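Local coordinates for putative TOXIN related protein (Parabacteroides distasonis ATCC 8503, PDB 3K0Y), which is of unknown function but may be toxin-related, and joins a NigD-like OB domain to a NigD-like beta-sandwich domain, at residues A[104-108]-A[190-194]; A[129-135]-A[154-160]. One frame throughout, in Å; residues are numbered along the deposited sequence.

Contact 1 of 2, residues A[104-108]-A[190-194]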
loop_
_atom_site.group_PDB
_atom_site.type_symbol
_atom_site.label_atom_id
_atom_site.label_comp_id
_atom_site.label_asym_id
_atom_site.label_seq_id
_atom_site.Cartn_x
_atom_site.Cartn_y
_atom_site.Cartn_z
ATOM N N ASP A 104 -10.879 -12.272 8.997
ATOM C CA ASP A 104 -12.090 -11.933 8.296
ATOM C C ASP A 104 -11.774 -11.849 6.797
ATOM O O ASP A 104 -10.958 -11.038 6.382
ATOM C CB ASP A 104 -12.636 -10.619 8.823
ATOM C CG ASP A 104 -13.234 -10.770 10.210
ATOM O OD1 ASP A 104 -14.070 -11.672 10.393
ATOM O OD2 ASP A 104 -12.871 -9.983 11.103
ATOM N N PRO A 105 -12.445 -12.671 5.988
ATOM C CA PRO A 105 -12.067 -12.727 4.595
ATOM C C PRO A 105 -12.233 -11.425 3.814
ATOM O O PRO A 105 -13.010 -10.545 4.165
ATOM C CB PRO A 105 -12.941 -13.872 4.034
ATOM C CG PRO A 105 -14.134 -13.894 4.931
ATOM C CD PRO A 105 -13.556 -13.592 6.293
ATOM N N VAL A 106 -11.431 -11.306 2.774
ATOM C CA VAL A 106 -11.526 -10.229 1.800
ATOM C C VAL A 106 -11.487 -10.815 0.386
ATOM O O VAL A 106 -11.169 -12.005 0.171
ATOM C CB VAL A 106 -10.351 -9.246 1.948
ATOM C CG1 VAL A 106 -10.260 -8.646 3.432
ATOM C CG2 VAL A 106 -9.047 -9.911 1.526
ATOM N N SER A 107 -11.733 -9.932 -0.568
ATOM C CA SER A 107 -11.643 -10.221 -1.990
ATOM C C SER A 107 -10.529 -9.352 -2.636
ATOM O O SER A 107 -10.571 -8.125 -2.531
ATOM C CB SER A 107 -12.991 -9.822 -2.567
ATOM O OG SER A 107 -13.074 -10.149 -3.904
ATOM N N ILE A 108 -9.514 -9.965 -3.239
ATOM C CA ILE A 108 -8.531 -9.226 -4.027
ATOM C C ILE A 108 -8.388 -9.863 -5.440
ATOM O O ILE A 108 -8.045 -11.005 -5.561
ATOM C CB ILE A 108 -7.166 -9.208 -3.345
ATOM C CG1 ILE A 108 -7.245 -8.696 -1.878
ATOM C CG2 ILE A 108 -6.199 -8.321 -4.086
ATOM C CD1 ILE A 108 -5.928 -8.868 -1.111
ATOM N N TYR A 190 -3.370 -13.973 1.732
ATOM C CA TYR A 190 -4.562 -13.292 2.266
ATOM C C TYR A 190 -5.660 -14.330 2.358
ATOM O O TYR A 190 -5.535 -15.391 1.758
ATOM C CB TYR A 190 -4.986 -12.119 1.368
ATOM C CG TYR A 190 -5.300 -12.508 -0.043
ATOM C CD1 TYR A 190 -4.293 -12.745 -0.947
ATOM C CD2 TYR A 190 -6.613 -12.626 -0.481
ATOM C CE1 TYR A 190 -4.568 -13.126 -2.233
ATOM C CE2 TYR A 190 -6.894 -13.005 -1.764
ATOM C CZ TYR A 190 -5.867 -13.241 -2.638
ATOM O OH TYR A 190 -6.131 -13.619 -3.943
ATOM N N TRP A 191 -6.722 -14.035 3.094
ATOM C CA TRP A 191 -7.800 -14.992 3.315
ATOM C C TRP A 191 -9.081 -14.528 2.691
ATOM O O TRP A 191 -9.447 -13.350 2.761
ATOM C CB TRP A 191 -7.972 -15.322 4.796
ATOM C CG TRP A 191 -6.812 -16.135 5.206
ATOM C CD1 TRP A 191 -6.621 -17.502 5.019
ATOM C CD2 TRP A 191 -5.587 -15.631 5.742
ATOM N NE1 TRP A 191 -5.353 -17.861 5.443
ATOM C CE2 TRP A 191 -4.705 -16.734 5.895
ATOM C CE3 TRP A 191 -5.144 -14.352 6.108
ATOM C CZ2 TRP A 191 -3.424 -16.583 6.418
ATOM C CZ3 TRP A 191 -3.869 -14.220 6.629
ATOM C CH2 TRP A 191 -3.035 -15.317 6.790
ATOM N N THR A 192 -9.727 -15.484 2.022
ATOM C CA THR A 192 -10.941 -15.250 1.287
ATOM C C THR A 192 -12.003 -16.198 1.803
ATOM O O THR A 192 -11.743 -17.022 2.679
ATOM C CB THR A 192 -10.742 -15.478 -0.233
ATOM O OG1 THR A 192 -10.662 -16.886 -0.513
ATOM C CG2 THR A 192 -9.491 -14.806 -0.700
ATOM N N SER A 193 -13.202 -16.050 1.249
ATOM C CA SER A 193 -14.347 -16.865 1.612
ATOM C C SER A 193 -14.158 -18.312 1.157
ATOM O O SER A 193 -14.785 -19.207 1.696
ATOM C CB SER A 193 -15.602 -16.291 0.966
ATOM O OG SER A 193 -15.469 -16.336 -0.445
ATOM N N GLU A 194 -13.307 -18.531 0.161
ATOM C CA GLU A 194 -12.937 -19.896 -0.256
ATOM C C GLU A 194 -11.503 -20.259 0.192
ATOM O O GLU A 194 -10.862 -21.087 -0.425
ATOM C CB GLU A 194 -13.140 -20.094 -1.774
ATOM C CG GLU A 194 -12.326 -19.185 -2.718
ATOM C CD GLU A 194 -12.915 -19.168 -4.149
ATOM O OE1 GLU A 194 -14.021 -18.591 -4.318
ATOM O OE2 GLU A 194 -12.291 -19.741 -5.098
#
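In the NigD-like C-terminal beta sandwich, the 104-108 loop runs across the end of strand 184-192, and Pro105, Val106 and Ile108 meet Tyr190, Trp191 and Thr192. The two segments run at a steep angle to each other, and one backbone hydrogen bond links them: Val106 N donates to Trp191 O at 2.8 Å, nearly straight (169° at the hydrogen) and in the carbonyl plane. The same oxygen receives a CA-H...O contact from Pro105 CA at 3.3 Å, while Thr192 CA makes a similar one to Val106 O. Beside them Pro105 CB presses on the backbone where the strand ends, 3.4 Å from Thr192 C. Deeper in, Tyr190 has its ring swung between its own backbone N and carbonyl carbon (chi1 59°), which lays it beneath the loop's apolar side chains. Val106 CG2 comes to it obliquely, and Tyr199 of strand 195-203 also meets this ring. Ile108 and Val106 pack on Phe124 of strand 119-128 as well, so the loop's buried side chains bridge strands of the two sheets. Ile108 CD1 sits over one face of the Tyr190 ring, 4.0 Å from its centroid and 20° off the normal.

Contact 2 of 2, residues A[129-135]-A[154-160]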
loop_
_atom_site.group_PDB
_atom_site.type_symbol
_atom_site.label_atom_id
_atom_site.label_comp_id
_atom_site.label_asym_id
_atom_site.label_seq_id
_atom_site.Cartn_x
_atom_site.Cartn_y
_atom_site.Cartn_z
ATOM N N GLY A 129 -20.448 -2.747 7.777
ATOM C CA GLY A 129 -21.720 -2.477 8.453
ATOM C C GLY A 129 -21.849 -1.083 9.006
ATOM O O GLY A 129 -22.915 -0.722 9.416
ATOM N N GLY A 130 -20.765 -0.306 9.027
ATOM C CA GLY A 130 -20.800 1.088 9.428
ATOM C C GLY A 130 -20.675 1.274 10.921
ATOM O O GLY A 130 -20.777 2.384 11.409
ATOM N N LYS A 131 -20.457 0.192 11.655
ATOM C CA LYS A 131 -20.503 0.197 13.123
ATOM C C LYS A 131 -19.112 0.222 13.766
ATOM O O LYS A 131 -18.901 0.885 14.780
ATOM C CB LYS A 131 -21.293 -1.035 13.594
ATOM C CG LYS A 131 -21.227 -1.375 15.088
ATOM C CD LYS A 131 -21.707 -2.831 15.341
ATOM C CE LYS A 131 -22.177 -3.048 16.776
ATOM N NZ LYS A 131 -21.318 -2.194 17.666
ATOM N N THR A 132 -18.164 -0.509 13.193
ATOM C CA THR A 132 -16.820 -0.622 13.785
ATOM C C THR A 132 -15.771 -0.602 12.703
ATOM O O THR A 132 -15.888 -1.303 11.705
ATOM C CB THR A 132 -16.600 -1.943 14.575
ATOM O OG1 THR A 132 -17.716 -2.202 15.400
ATOM C CG2 THR A 132 -15.343 -1.868 15.449
ATOM N N ALA A 133 -14.744 0.196 12.972
ATOM C CA ALA A 133 -13.575 0.363 12.154
ATOM C C ALA A 133 -12.834 -0.987 11.973
ATOM O O ALA A 133 -12.659 -1.732 12.926
ATOM C CB ALA A 133 -12.660 1.422 12.852
ATOM N N HIS A 134 -12.435 -1.304 10.744
ATOM C CA HIS A 134 -11.681 -2.516 10.455
ATOM C C HIS A 134 -10.168 -2.240 10.568
ATOM O O HIS A 134 -9.728 -1.171 10.220
ATOM C CB HIS A 134 -12.006 -3.029 9.060
ATOM C CG HIS A 134 -13.439 -3.395 8.853
ATOM N ND1 HIS A 134 -13.844 -4.227 7.831
ATOM C CD2 HIS A 134 -14.571 -3.020 9.511
ATOM C CE1 HIS A 134 -15.162 -4.373 7.891
ATOM N NE2 HIS A 134 -15.623 -3.654 8.904
ATOM N N PHE A 135 -9.402 -3.219 11.064
ATOM C CA PHE A 135 -7.951 -3.123 11.258
ATOM C C PHE A 135 -7.289 -3.847 10.092
ATOM O O PHE A 135 -7.558 -5.012 9.896
ATOM C CB PHE A 135 -7.621 -3.845 12.555
ATOM C CG PHE A 135 -6.267 -3.559 13.149
ATOM C CD1 PHE A 135 -5.630 -2.333 12.992
ATOM C CD2 PHE A 135 -5.715 -4.497 14.009
ATOM C CE1 PHE A 135 -4.429 -2.046 13.628
ATOM C CE2 PHE A 135 -4.496 -4.251 14.661
ATOM C CZ PHE A 135 -3.853 -2.994 14.475
ATOM N N HIS A 154 -6.954 -8.766 7.869
ATOM C CA HIS A 154 -8.147 -7.946 7.992
ATOM C C HIS A 154 -8.942 -8.416 9.189
ATOM O O HIS A 154 -9.295 -9.620 9.279
ATOM C CB HIS A 154 -8.950 -8.018 6.702
ATOM C CG HIS A 154 -10.345 -7.461 6.774
ATOM N ND1 HIS A 154 -11.449 -8.248 6.556
ATOM C CD2 HIS A 154 -10.812 -6.200 6.930
ATOM C CE1 HIS A 154 -12.544 -7.508 6.632
ATOM N NE2 HIS A 154 -12.187 -6.259 6.870
ATOM N N ASN A 155 -9.169 -7.486 10.122
ATOM C CA ASN A 155 -10.077 -7.728 11.258
ATOM C C ASN A 155 -11.272 -6.796 11.180
ATOM O O ASN A 155 -11.113 -5.598 11.308
ATOM C CB ASN A 155 -9.363 -7.455 12.576
ATOM C CG ASN A 155 -9.935 -8.245 13.737
ATOM O OD1 ASN A 155 -11.111 -8.538 13.786
ATOM N ND2 ASN A 155 -9.077 -8.601 14.667
ATOM N N ALA A 156 -12.455 -7.365 10.995
ATOM C CA ALA A 156 -13.749 -6.649 10.995
ATOM C C ALA A 156 -14.404 -6.533 12.391
ATOM O O ALA A 156 -15.449 -5.862 12.539
ATOM C CB ALA A 156 -14.728 -7.375 10.051
ATOM N N TYR A 157 -13.823 -7.221 13.378
ATOM C CA TYR A 157 -14.358 -7.284 14.767
ATOM C C TYR A 157 -15.847 -7.657 14.741
ATOM O O TYR A 157 -16.217 -8.659 14.156
ATOM C CB TYR A 157 -14.077 -5.970 15.552
ATOM C CG TYR A 157 -12.600 -5.612 15.626
ATOM C CD1 TYR A 157 -11.730 -6.296 16.485
ATOM C CD2 TYR A 157 -12.069 -4.630 14.785
ATOM C CE1 TYR A 157 -10.366 -5.966 16.534
ATOM C CE2 TYR A 157 -10.695 -4.310 14.790
ATOM C CZ TYR A 157 -9.861 -4.973 15.658
ATOM O OH TYR A 157 -8.545 -4.636 15.639
ATOM N N ASP A 158 -16.698 -6.851 15.347
ATOM C CA ASP A 158 -18.143 -7.141 15.389
ATOM C C ASP A 158 -18.951 -6.354 14.358
ATOM O O ASP A 158 -20.148 -6.252 14.492
ATOM C CB ASP A 158 -18.705 -6.861 16.802
ATOM C CG ASP A 158 -18.493 -5.422 17.257
ATOM O OD1 ASP A 158 -17.759 -4.638 16.614
ATOM O OD2 ASP A 158 -19.054 -5.058 18.294
ATOM N N ASP A 159 -18.296 -5.779 13.348
ATOM C CA ASP A 159 -18.996 -5.024 12.317
ATOM C C ASP A 159 -20.011 -5.889 11.573
ATOM O O ASP A 159 -19.653 -6.877 10.976
ATOM C CB ASP A 159 -18.028 -4.438 11.296
ATOM C CG ASP A 159 -18.588 -3.242 10.586
ATOM O OD1 ASP A 159 -19.410 -2.478 11.187
ATOM O OD2 ASP A 159 -18.179 -3.032 9.429
ATOM N N PRO A 160 -21.296 -5.492 11.587
ATOM C CA PRO A 160 -22.213 -6.226 10.734
ATOM C C PRO A 160 -21.762 -6.206 9.268
ATOM O O PRO A 160 -21.027 -5.317 8.849
ATOM C CB PRO A 160 -23.544 -5.491 10.896
ATOM C CG PRO A 160 -23.402 -4.604 12.055
ATOM C CD PRO A 160 -21.928 -4.344 12.230
#
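Asp159 and His134 are the centre of a polar network at one end of the beta sandwich, where the loop before strand 135-139 meets the turn after strand 149-155. Chi1 of -156° carries the Asp159 carboxylate away from its own backbone N and into the curve of 129-134. There each oxygen takes two hydrogen bonds: OD1 from the amides of Lys131, on the syn side, and Thr132, from above the carboxylate plane; OD2 from Gly129 N and His134 NE2, which reach it from opposite faces. The His134 NE2 to Asp159 OD2 bond is 2.7 Å long and lies near the ring plane, although ring and carboxylate stand 82° apart. At the other ring nitrogen, His134 ND1 is 2.8 Å from His154 NE2, a bond in which either may donate, with the ring planes at 44°. Ala156 CA covers one face of His134, 3.9 Å from the ring centroid. Thr132 OG1 donates to Asp158 OD1 at 2.7 Å, and Lys131 NZ makes a long salt bridge to Asp158 OD2. A type II' turn, Ala156 to Asp159, presents both aspartates, while Phe135 and Asn155 form an antiparallel hydrogen-bonded pair. Bonds at both nitrogens, with Ala156 over one face, should restrict rotation of the His134 ring; four hydrogen bonds satisfy both carboxylate oxygens of the buried Asp159 and tie the turn to the 129-134 loop.

Both contacts close loops onto neighbouring strands of one four-stranded sheet, 184-192 in contact 1 and 149-155 in contact 2, and contact 2 is nested along the chain inside the loop closed by contact 1. Their centres are 15 Å apart, yet they touch: Asp104 O is 2.8 Å from His154 ND1 and Asp104 OD2 is 2.7 Å from Ala156 N, both probable hydrogen bonds. Each is partly buried. Contact 1 puts aliphatic and aromatic side chains inward between the sheets with a single backbone bond, whereas contact 2, farther from the chain's centre, adds carboxylates, imidazoles and amides to a strand pair with two backbone bonds, with exposed Lys131 and Asp158 at its outer side.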